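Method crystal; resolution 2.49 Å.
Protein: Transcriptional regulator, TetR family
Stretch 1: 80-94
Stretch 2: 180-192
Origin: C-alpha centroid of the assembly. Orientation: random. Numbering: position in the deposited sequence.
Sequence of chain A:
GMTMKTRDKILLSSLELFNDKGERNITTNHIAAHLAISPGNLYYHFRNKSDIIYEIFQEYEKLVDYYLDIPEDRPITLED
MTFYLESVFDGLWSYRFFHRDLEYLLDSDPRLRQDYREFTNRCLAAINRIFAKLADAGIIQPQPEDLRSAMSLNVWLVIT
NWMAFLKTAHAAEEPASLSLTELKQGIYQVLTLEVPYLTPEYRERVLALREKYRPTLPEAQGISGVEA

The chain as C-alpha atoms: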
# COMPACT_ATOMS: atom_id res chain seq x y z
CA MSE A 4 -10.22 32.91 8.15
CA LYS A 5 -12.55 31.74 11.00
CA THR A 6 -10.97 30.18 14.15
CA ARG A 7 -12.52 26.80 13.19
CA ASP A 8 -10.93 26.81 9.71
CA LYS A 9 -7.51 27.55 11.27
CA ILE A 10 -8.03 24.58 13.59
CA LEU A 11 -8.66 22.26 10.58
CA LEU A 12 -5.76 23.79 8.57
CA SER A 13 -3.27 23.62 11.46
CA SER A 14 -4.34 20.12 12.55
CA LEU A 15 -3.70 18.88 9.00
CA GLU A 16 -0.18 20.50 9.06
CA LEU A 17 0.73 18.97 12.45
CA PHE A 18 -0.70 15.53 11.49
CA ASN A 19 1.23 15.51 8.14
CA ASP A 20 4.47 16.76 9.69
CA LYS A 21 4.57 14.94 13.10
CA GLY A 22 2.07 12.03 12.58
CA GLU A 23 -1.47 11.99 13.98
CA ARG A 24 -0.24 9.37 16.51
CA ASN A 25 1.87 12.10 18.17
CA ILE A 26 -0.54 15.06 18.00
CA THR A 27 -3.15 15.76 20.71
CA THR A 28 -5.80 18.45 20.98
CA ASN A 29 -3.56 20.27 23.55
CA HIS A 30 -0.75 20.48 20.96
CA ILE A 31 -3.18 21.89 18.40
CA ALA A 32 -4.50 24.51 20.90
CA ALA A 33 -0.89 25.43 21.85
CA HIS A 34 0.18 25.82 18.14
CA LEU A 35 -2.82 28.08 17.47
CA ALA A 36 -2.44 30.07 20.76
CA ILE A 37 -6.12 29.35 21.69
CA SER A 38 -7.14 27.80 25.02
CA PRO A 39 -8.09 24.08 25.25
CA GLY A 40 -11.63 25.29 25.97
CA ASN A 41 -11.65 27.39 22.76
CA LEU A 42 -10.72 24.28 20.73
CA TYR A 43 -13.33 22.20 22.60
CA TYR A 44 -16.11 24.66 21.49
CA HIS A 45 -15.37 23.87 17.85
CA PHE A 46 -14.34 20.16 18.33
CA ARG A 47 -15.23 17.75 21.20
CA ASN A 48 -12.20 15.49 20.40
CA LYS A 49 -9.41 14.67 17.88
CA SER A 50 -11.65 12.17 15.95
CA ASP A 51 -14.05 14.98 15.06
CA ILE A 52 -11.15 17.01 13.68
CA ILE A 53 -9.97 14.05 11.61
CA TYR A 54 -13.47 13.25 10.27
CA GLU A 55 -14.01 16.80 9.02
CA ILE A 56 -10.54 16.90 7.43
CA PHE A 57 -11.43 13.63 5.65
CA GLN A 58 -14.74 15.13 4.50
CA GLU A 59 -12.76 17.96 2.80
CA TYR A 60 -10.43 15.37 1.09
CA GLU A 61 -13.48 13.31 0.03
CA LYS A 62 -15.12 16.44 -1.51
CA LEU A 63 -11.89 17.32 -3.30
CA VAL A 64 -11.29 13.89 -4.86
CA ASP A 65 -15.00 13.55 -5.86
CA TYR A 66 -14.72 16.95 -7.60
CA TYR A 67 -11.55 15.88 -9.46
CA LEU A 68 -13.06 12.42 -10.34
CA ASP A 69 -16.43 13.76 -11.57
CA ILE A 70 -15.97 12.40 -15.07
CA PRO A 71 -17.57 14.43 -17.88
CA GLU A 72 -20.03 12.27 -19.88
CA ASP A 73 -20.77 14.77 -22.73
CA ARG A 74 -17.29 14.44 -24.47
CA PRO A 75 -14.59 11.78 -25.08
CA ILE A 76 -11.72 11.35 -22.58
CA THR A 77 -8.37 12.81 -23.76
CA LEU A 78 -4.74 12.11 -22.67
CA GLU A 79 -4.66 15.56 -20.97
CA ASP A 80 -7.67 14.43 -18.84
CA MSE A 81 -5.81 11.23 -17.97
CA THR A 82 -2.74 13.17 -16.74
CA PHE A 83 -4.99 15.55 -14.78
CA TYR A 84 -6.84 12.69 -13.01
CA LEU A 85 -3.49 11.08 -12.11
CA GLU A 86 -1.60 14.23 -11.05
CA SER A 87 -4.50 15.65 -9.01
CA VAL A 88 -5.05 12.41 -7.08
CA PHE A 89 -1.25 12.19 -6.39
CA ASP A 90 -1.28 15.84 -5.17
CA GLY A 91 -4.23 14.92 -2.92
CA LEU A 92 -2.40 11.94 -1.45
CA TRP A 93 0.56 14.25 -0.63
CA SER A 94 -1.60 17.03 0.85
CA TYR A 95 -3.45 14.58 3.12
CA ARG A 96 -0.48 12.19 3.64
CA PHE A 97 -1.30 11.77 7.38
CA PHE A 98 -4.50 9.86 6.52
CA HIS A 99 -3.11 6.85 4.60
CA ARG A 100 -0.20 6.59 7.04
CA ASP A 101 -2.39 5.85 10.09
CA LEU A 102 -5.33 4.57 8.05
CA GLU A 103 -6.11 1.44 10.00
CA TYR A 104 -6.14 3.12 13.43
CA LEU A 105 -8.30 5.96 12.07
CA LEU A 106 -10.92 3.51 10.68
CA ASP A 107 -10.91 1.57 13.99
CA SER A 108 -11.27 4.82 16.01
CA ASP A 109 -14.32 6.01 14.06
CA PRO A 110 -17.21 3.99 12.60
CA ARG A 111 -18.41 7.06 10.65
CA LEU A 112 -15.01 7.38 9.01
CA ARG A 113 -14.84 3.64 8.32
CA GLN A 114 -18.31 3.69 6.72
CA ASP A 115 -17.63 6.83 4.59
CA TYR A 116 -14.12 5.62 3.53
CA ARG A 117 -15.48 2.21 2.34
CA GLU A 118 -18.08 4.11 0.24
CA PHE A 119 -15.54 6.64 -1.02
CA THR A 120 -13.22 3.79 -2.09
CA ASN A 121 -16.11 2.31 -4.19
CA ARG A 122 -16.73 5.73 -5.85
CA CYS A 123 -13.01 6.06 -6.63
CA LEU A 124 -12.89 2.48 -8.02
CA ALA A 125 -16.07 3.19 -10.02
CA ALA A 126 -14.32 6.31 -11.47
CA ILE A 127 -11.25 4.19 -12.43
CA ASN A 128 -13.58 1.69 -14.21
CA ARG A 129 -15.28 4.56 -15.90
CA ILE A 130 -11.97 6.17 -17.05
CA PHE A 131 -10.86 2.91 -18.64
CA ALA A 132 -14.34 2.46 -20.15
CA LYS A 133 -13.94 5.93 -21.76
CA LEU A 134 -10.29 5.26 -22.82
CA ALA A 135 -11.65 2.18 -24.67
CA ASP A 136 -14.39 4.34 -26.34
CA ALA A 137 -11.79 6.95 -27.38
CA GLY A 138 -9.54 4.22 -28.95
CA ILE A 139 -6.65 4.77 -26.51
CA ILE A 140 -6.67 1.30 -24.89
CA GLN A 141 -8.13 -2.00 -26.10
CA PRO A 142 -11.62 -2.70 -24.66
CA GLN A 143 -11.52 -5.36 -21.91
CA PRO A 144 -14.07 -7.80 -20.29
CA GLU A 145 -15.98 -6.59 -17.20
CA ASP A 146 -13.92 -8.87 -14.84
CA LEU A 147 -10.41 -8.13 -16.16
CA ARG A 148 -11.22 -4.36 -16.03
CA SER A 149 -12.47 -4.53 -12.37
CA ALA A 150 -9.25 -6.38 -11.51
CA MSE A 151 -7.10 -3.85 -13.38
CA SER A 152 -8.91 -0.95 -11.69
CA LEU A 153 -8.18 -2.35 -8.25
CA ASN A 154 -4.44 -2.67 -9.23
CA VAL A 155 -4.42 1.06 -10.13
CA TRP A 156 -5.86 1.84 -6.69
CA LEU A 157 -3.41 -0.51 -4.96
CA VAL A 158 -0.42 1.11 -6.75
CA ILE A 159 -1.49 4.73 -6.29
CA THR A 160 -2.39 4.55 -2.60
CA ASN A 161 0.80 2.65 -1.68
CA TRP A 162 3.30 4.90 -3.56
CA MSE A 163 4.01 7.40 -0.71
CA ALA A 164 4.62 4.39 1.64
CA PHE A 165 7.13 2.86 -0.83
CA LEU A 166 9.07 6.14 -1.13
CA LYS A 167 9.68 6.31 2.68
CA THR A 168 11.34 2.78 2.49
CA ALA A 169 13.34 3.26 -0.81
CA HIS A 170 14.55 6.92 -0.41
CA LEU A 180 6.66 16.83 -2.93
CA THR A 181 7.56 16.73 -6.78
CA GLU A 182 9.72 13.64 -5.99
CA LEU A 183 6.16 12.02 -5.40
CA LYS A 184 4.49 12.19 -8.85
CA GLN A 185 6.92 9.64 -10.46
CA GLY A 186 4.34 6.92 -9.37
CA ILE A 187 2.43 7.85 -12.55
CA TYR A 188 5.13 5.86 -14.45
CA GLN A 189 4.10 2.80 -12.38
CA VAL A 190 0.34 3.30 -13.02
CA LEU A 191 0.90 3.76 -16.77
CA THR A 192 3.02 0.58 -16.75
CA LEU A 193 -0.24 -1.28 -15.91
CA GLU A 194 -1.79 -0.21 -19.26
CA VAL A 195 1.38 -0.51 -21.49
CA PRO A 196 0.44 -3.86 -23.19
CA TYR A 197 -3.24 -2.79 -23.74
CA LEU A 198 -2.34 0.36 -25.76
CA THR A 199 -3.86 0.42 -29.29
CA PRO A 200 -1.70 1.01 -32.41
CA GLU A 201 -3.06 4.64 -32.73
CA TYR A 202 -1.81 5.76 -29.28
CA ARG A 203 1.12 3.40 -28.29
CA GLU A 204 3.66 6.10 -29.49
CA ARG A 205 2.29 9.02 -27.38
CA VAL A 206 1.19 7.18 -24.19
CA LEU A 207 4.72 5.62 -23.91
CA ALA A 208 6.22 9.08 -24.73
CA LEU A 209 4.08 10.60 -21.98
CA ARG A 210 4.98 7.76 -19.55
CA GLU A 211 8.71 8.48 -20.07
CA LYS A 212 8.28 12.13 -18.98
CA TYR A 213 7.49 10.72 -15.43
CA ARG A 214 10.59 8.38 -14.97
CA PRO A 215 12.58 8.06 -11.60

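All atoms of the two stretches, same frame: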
# COMPACT_ATOMS: atom_id res chain seq x y z
N ASP A 80 -6.78 14.83 -19.95
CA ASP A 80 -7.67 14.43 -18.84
C ASP A 80 -7.05 13.32 -18.00
O ASP A 80 -7.16 13.32 -16.77
CB ASP A 80 -9.02 13.89 -19.32
CG ASP A 80 -9.87 14.90 -19.99
OD1 ASP A 80 -9.72 16.13 -19.76
OD2 ASP A 80 -10.77 14.45 -20.74
N MSE A 81 -6.44 12.35 -18.67
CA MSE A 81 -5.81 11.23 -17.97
C MSE A 81 -4.71 11.75 -17.01
O MSE A 81 -4.72 11.43 -15.82
CB MSE A 81 -5.27 10.20 -18.96
CG MSE A 81 -4.81 8.91 -18.32
SE MSE A 81 -4.04 7.79 -19.67
CE MSE A 81 -2.45 8.82 -20.13
N THR A 82 -3.83 12.60 -17.53
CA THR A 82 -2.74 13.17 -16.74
C THR A 82 -3.27 14.03 -15.59
O THR A 82 -2.70 14.03 -14.50
CB THR A 82 -1.77 13.98 -17.61
OG1 THR A 82 -2.49 15.01 -18.26
CG2 THR A 82 -1.17 13.12 -18.66
N PHE A 83 -4.36 14.76 -15.83
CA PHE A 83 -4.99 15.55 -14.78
C PHE A 83 -5.52 14.62 -13.66
O PHE A 83 -5.18 14.80 -12.48
CB PHE A 83 -6.09 16.47 -15.32
CG PHE A 83 -7.08 16.80 -14.27
CD1 PHE A 83 -6.73 17.65 -13.23
CD2 PHE A 83 -8.32 16.15 -14.23
CE1 PHE A 83 -7.62 17.88 -12.19
CE2 PHE A 83 -9.22 16.40 -13.22
CZ PHE A 83 -8.87 17.26 -12.19
N TYR A 84 -6.32 13.62 -14.02
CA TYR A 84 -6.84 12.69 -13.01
C TYR A 84 -5.72 12.10 -12.16
O TYR A 84 -5.83 12.02 -10.92
CB TYR A 84 -7.67 11.53 -13.61
CG TYR A 84 -8.90 11.93 -14.43
CD1 TYR A 84 -9.82 12.85 -13.95
CD2 TYR A 84 -9.16 11.34 -15.67
CE1 TYR A 84 -10.96 13.20 -14.70
CE2 TYR A 84 -10.29 11.71 -16.44
CZ TYR A 84 -11.18 12.63 -15.95
OH TYR A 84 -12.28 13.00 -16.70
N LEU A 85 -4.63 11.69 -12.81
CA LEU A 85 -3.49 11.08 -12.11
C LEU A 85 -2.75 12.10 -11.25
O LEU A 85 -2.59 11.88 -10.08
CB LEU A 85 -2.52 10.38 -13.09
CG LEU A 85 -3.01 9.09 -13.71
CD1 LEU A 85 -2.01 8.61 -14.74
CD2 LEU A 85 -3.23 8.05 -12.65
N GLU A 86 -2.32 13.20 -11.83
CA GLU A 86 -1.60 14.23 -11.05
C GLU A 86 -2.36 14.78 -9.83
O GLU A 86 -1.78 14.93 -8.75
CB GLU A 86 -1.18 15.41 -11.94
CG GLU A 86 0.02 15.10 -12.84
CD GLU A 86 0.65 16.32 -13.51
OE1 GLU A 86 0.51 17.46 -13.01
OE2 GLU A 86 1.33 16.14 -14.53
N SER A 87 -3.65 15.05 -10.03
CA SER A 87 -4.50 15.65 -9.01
C SER A 87 -4.73 14.72 -7.83
O SER A 87 -4.72 15.18 -6.70
CB SER A 87 -5.83 16.12 -9.62
OG SER A 87 -6.65 15.06 -10.06
N VAL A 88 -4.92 13.44 -8.11
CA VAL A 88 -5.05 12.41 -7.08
C VAL A 88 -3.70 12.28 -6.34
O VAL A 88 -3.70 12.21 -5.13
CB VAL A 88 -5.54 11.05 -7.66
CG1 VAL A 88 -5.49 9.98 -6.62
CG2 VAL A 88 -6.97 11.19 -8.16
N PHE A 89 -2.57 12.25 -7.06
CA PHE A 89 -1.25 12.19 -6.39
C PHE A 89 -1.02 13.42 -5.51
O PHE A 89 -0.55 13.26 -4.39
CB PHE A 89 -0.06 11.94 -7.34
CG PHE A 89 0.20 10.49 -7.61
CD1 PHE A 89 0.86 9.70 -6.67
CD2 PHE A 89 -0.18 9.90 -8.80
CE1 PHE A 89 1.11 8.34 -6.92
CE2 PHE A 89 0.08 8.56 -9.06
CZ PHE A 89 0.72 7.78 -8.12
N ASP A 90 -1.36 14.61 -5.99
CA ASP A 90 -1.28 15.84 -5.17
C ASP A 90 -2.15 15.72 -3.92
O ASP A 90 -1.74 16.15 -2.85
CB ASP A 90 -1.74 17.07 -5.94
CG ASP A 90 -1.61 18.36 -5.11
OD1 ASP A 90 -0.45 18.83 -4.97
OD2 ASP A 90 -2.66 18.90 -4.62
N GLY A 91 -3.34 15.13 -4.06
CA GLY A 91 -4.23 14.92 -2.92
C GLY A 91 -3.59 14.02 -1.87
O GLY A 91 -3.56 14.37 -0.68
N LEU A 92 -3.08 12.88 -2.31
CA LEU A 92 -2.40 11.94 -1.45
C LEU A 92 -1.20 12.57 -0.70
O LEU A 92 -0.92 12.18 0.44
CB LEU A 92 -1.96 10.70 -2.23
CG LEU A 92 -3.07 9.76 -2.75
CD1 LEU A 92 -2.43 8.73 -3.68
CD2 LEU A 92 -3.77 9.05 -1.63
N TRP A 93 -0.51 13.53 -1.32
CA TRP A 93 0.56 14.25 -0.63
C TRP A 93 -0.04 15.20 0.41
O TRP A 93 0.39 15.21 1.57
CB TRP A 93 1.49 15.06 -1.57
CG TRP A 93 2.48 15.93 -0.82
CD1 TRP A 93 2.37 17.28 -0.54
CD2 TRP A 93 3.69 15.49 -0.19
NE1 TRP A 93 3.46 17.70 0.21
CE2 TRP A 93 4.28 16.62 0.43
CE3 TRP A 93 4.32 14.25 -0.09
CZ2 TRP A 93 5.50 16.54 1.14
CZ3 TRP A 93 5.54 14.16 0.62
CH2 TRP A 93 6.11 15.31 1.23
N SER A 94 -1.04 15.98 -0.02
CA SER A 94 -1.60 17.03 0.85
C SER A 94 -2.29 16.47 2.11
O SER A 94 -2.37 17.17 3.13
CB SER A 94 -2.52 17.98 0.06
OG SER A 94 -1.78 18.69 -0.94
N LEU A 180 7.80 16.12 -2.34
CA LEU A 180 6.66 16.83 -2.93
C LEU A 180 6.55 16.50 -4.46
O LEU A 180 5.62 15.77 -4.86
CB LEU A 180 6.73 18.36 -2.56
CG LEU A 180 5.42 19.17 -2.37
CD1 LEU A 180 5.59 20.37 -1.38
CD2 LEU A 180 4.79 19.63 -3.69
N THR A 181 7.48 17.02 -5.30
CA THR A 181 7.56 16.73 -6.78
C THR A 181 8.40 15.45 -7.08
O THR A 181 8.45 14.97 -8.23
CB THR A 181 8.07 17.94 -7.63
OG1 THR A 181 9.46 18.17 -7.36
CG2 THR A 181 7.23 19.23 -7.35
N GLU A 182 9.11 14.98 -6.06
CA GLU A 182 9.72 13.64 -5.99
C GLU A 182 8.55 12.54 -6.07
O GLU A 182 8.70 11.45 -6.64
CB GLU A 182 10.55 13.55 -4.65
CG GLU A 182 9.64 13.63 -3.31
CD GLU A 182 10.28 14.16 -1.97
OE1 GLU A 182 11.53 14.24 -1.87
OE2 GLU A 182 9.52 14.48 -1.01
N LEU A 183 7.37 12.89 -5.52
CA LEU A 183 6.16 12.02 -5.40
C LEU A 183 5.38 11.62 -6.64
O LEU A 183 4.77 10.56 -6.65
CB LEU A 183 5.12 12.67 -4.45
N LYS A 184 5.34 12.47 -7.66
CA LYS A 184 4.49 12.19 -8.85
C LYS A 184 5.04 11.12 -9.82
O LYS A 184 4.32 10.66 -10.71
CB LYS A 184 4.11 13.50 -9.59
CG LYS A 184 3.28 14.55 -8.77
CD LYS A 184 2.55 15.55 -9.72
CE LYS A 184 1.71 16.61 -9.02
NZ LYS A 184 2.42 17.91 -8.79
N GLN A 185 6.29 10.70 -9.63
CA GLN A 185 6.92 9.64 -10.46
C GLN A 185 6.24 8.20 -10.35
O GLN A 185 6.61 7.25 -11.03
CB GLN A 185 8.44 9.66 -10.18
CG GLN A 185 9.12 10.97 -10.78
CD GLN A 185 10.25 11.60 -9.94
OE1 GLN A 185 10.07 11.85 -8.76
NE2 GLN A 185 11.38 11.92 -10.58
N GLY A 186 5.23 8.08 -9.47
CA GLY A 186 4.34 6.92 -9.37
C GLY A 186 3.37 6.79 -10.54
O GLY A 186 2.74 5.72 -10.72
N ILE A 187 3.21 7.86 -11.31
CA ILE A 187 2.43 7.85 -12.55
C ILE A 187 3.05 6.86 -13.56
O ILE A 187 2.32 6.15 -14.24
CB ILE A 187 2.33 9.25 -13.15
CG1 ILE A 187 1.44 10.14 -12.26
CG2 ILE A 187 1.74 9.21 -14.56
CD1 ILE A 187 1.38 11.56 -12.75
N TYR A 188 4.39 6.81 -13.62
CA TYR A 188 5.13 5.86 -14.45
C TYR A 188 4.68 4.43 -14.14
O TYR A 188 4.43 3.63 -15.06
CB TYR A 188 6.64 6.04 -14.21
CG TYR A 188 7.59 5.08 -14.94
CD1 TYR A 188 7.77 5.15 -16.33
CD2 TYR A 188 8.37 4.15 -14.22
CE1 TYR A 188 8.67 4.29 -16.99
CE2 TYR A 188 9.27 3.30 -14.88
CZ TYR A 188 9.41 3.36 -16.26
OH TYR A 188 10.30 2.50 -16.89
N GLN A 189 4.54 4.13 -12.84
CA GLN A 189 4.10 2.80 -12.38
C GLN A 189 2.64 2.49 -12.74
O GLN A 189 2.34 1.34 -13.08
CB GLN A 189 4.35 2.62 -10.88
CG GLN A 189 5.84 2.64 -10.49
CD GLN A 189 6.63 1.51 -11.07
OE1 GLN A 189 6.20 0.38 -11.03
NE2 GLN A 189 7.80 1.81 -11.60
N VAL A 190 1.75 3.48 -12.64
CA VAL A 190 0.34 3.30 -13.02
C VAL A 190 0.22 3.09 -14.53
O VAL A 190 -0.50 2.20 -14.98
CB VAL A 190 -0.56 4.48 -12.59
CG1 VAL A 190 -1.95 4.29 -13.13
CG2 VAL A 190 -0.61 4.57 -11.05
N LEU A 191 0.95 3.88 -15.31
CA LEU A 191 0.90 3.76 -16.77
C LEU A 191 1.52 2.44 -17.26
O LEU A 191 1.14 1.93 -18.31
CB LEU A 191 1.50 5.01 -17.45
CG LEU A 191 0.71 6.31 -17.22
CD1 LEU A 191 1.47 7.50 -17.74
CD2 LEU A 191 -0.68 6.30 -17.85
N THR A 192 2.44 1.89 -16.47
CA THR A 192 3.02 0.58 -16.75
C THR A 192 1.93 -0.50 -16.74
O THR A 192 2.05 -1.47 -17.48
CB THR A 192 4.12 0.22 -15.73
OG1 THR A 192 5.15 1.21 -15.81
CG2 THR A 192 4.71 -1.15 -16.00

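Packing of helix 80-94 against stretch 180-192, whose helix 186-192 runs at 130° to it with axes 10.8 Å apart at closest approach; 691 Å² is buried. Apolar contacts: selenomethionine Met81, Leu85, Phe89 and Trp93 recur every four residues and so line one side of the helix. Leu85 points toward the second stretch and splits its two methyls, CD1 lying 3.8 Å from Ile187 CG2 and CD2 4.0 Å from Val190 CG1. Beside it, Met81 CE meets Leu191 CD2 at 3.8 Å. Glu86 and Lys184 touch through their aliphatic parts, Glu86 CG lying 4.0 Å from Lys184 CD; the same Glu86 CG is 3.8 Å from Ile187 CD1. Aromatic contacts: Phe89 reaches Ile187 with CE2 3.8 Å from CG1, while its CZ comes within 3.7 Å of Gly186 C. The fit at Gly186 depends on its lack of a side chain, since an ideal CB would fall 2.9 Å from Phe89 CZ. Trp93 offers a ring face to Leu180: Leu180 CA stands 4.1 Å from the centroid of the six-membered ring of Trp93, 10° off its normal, a CH-pi contact, although Leu180 is poorly ordered. Polar contacts: no hydrogen bond joins the modelled atoms of the two stretches, and Leu183 lacks its side chain beyond CB. Within helix 80-94, Ser87 OG instead bonds back to Phe83 O at 2.8 Å.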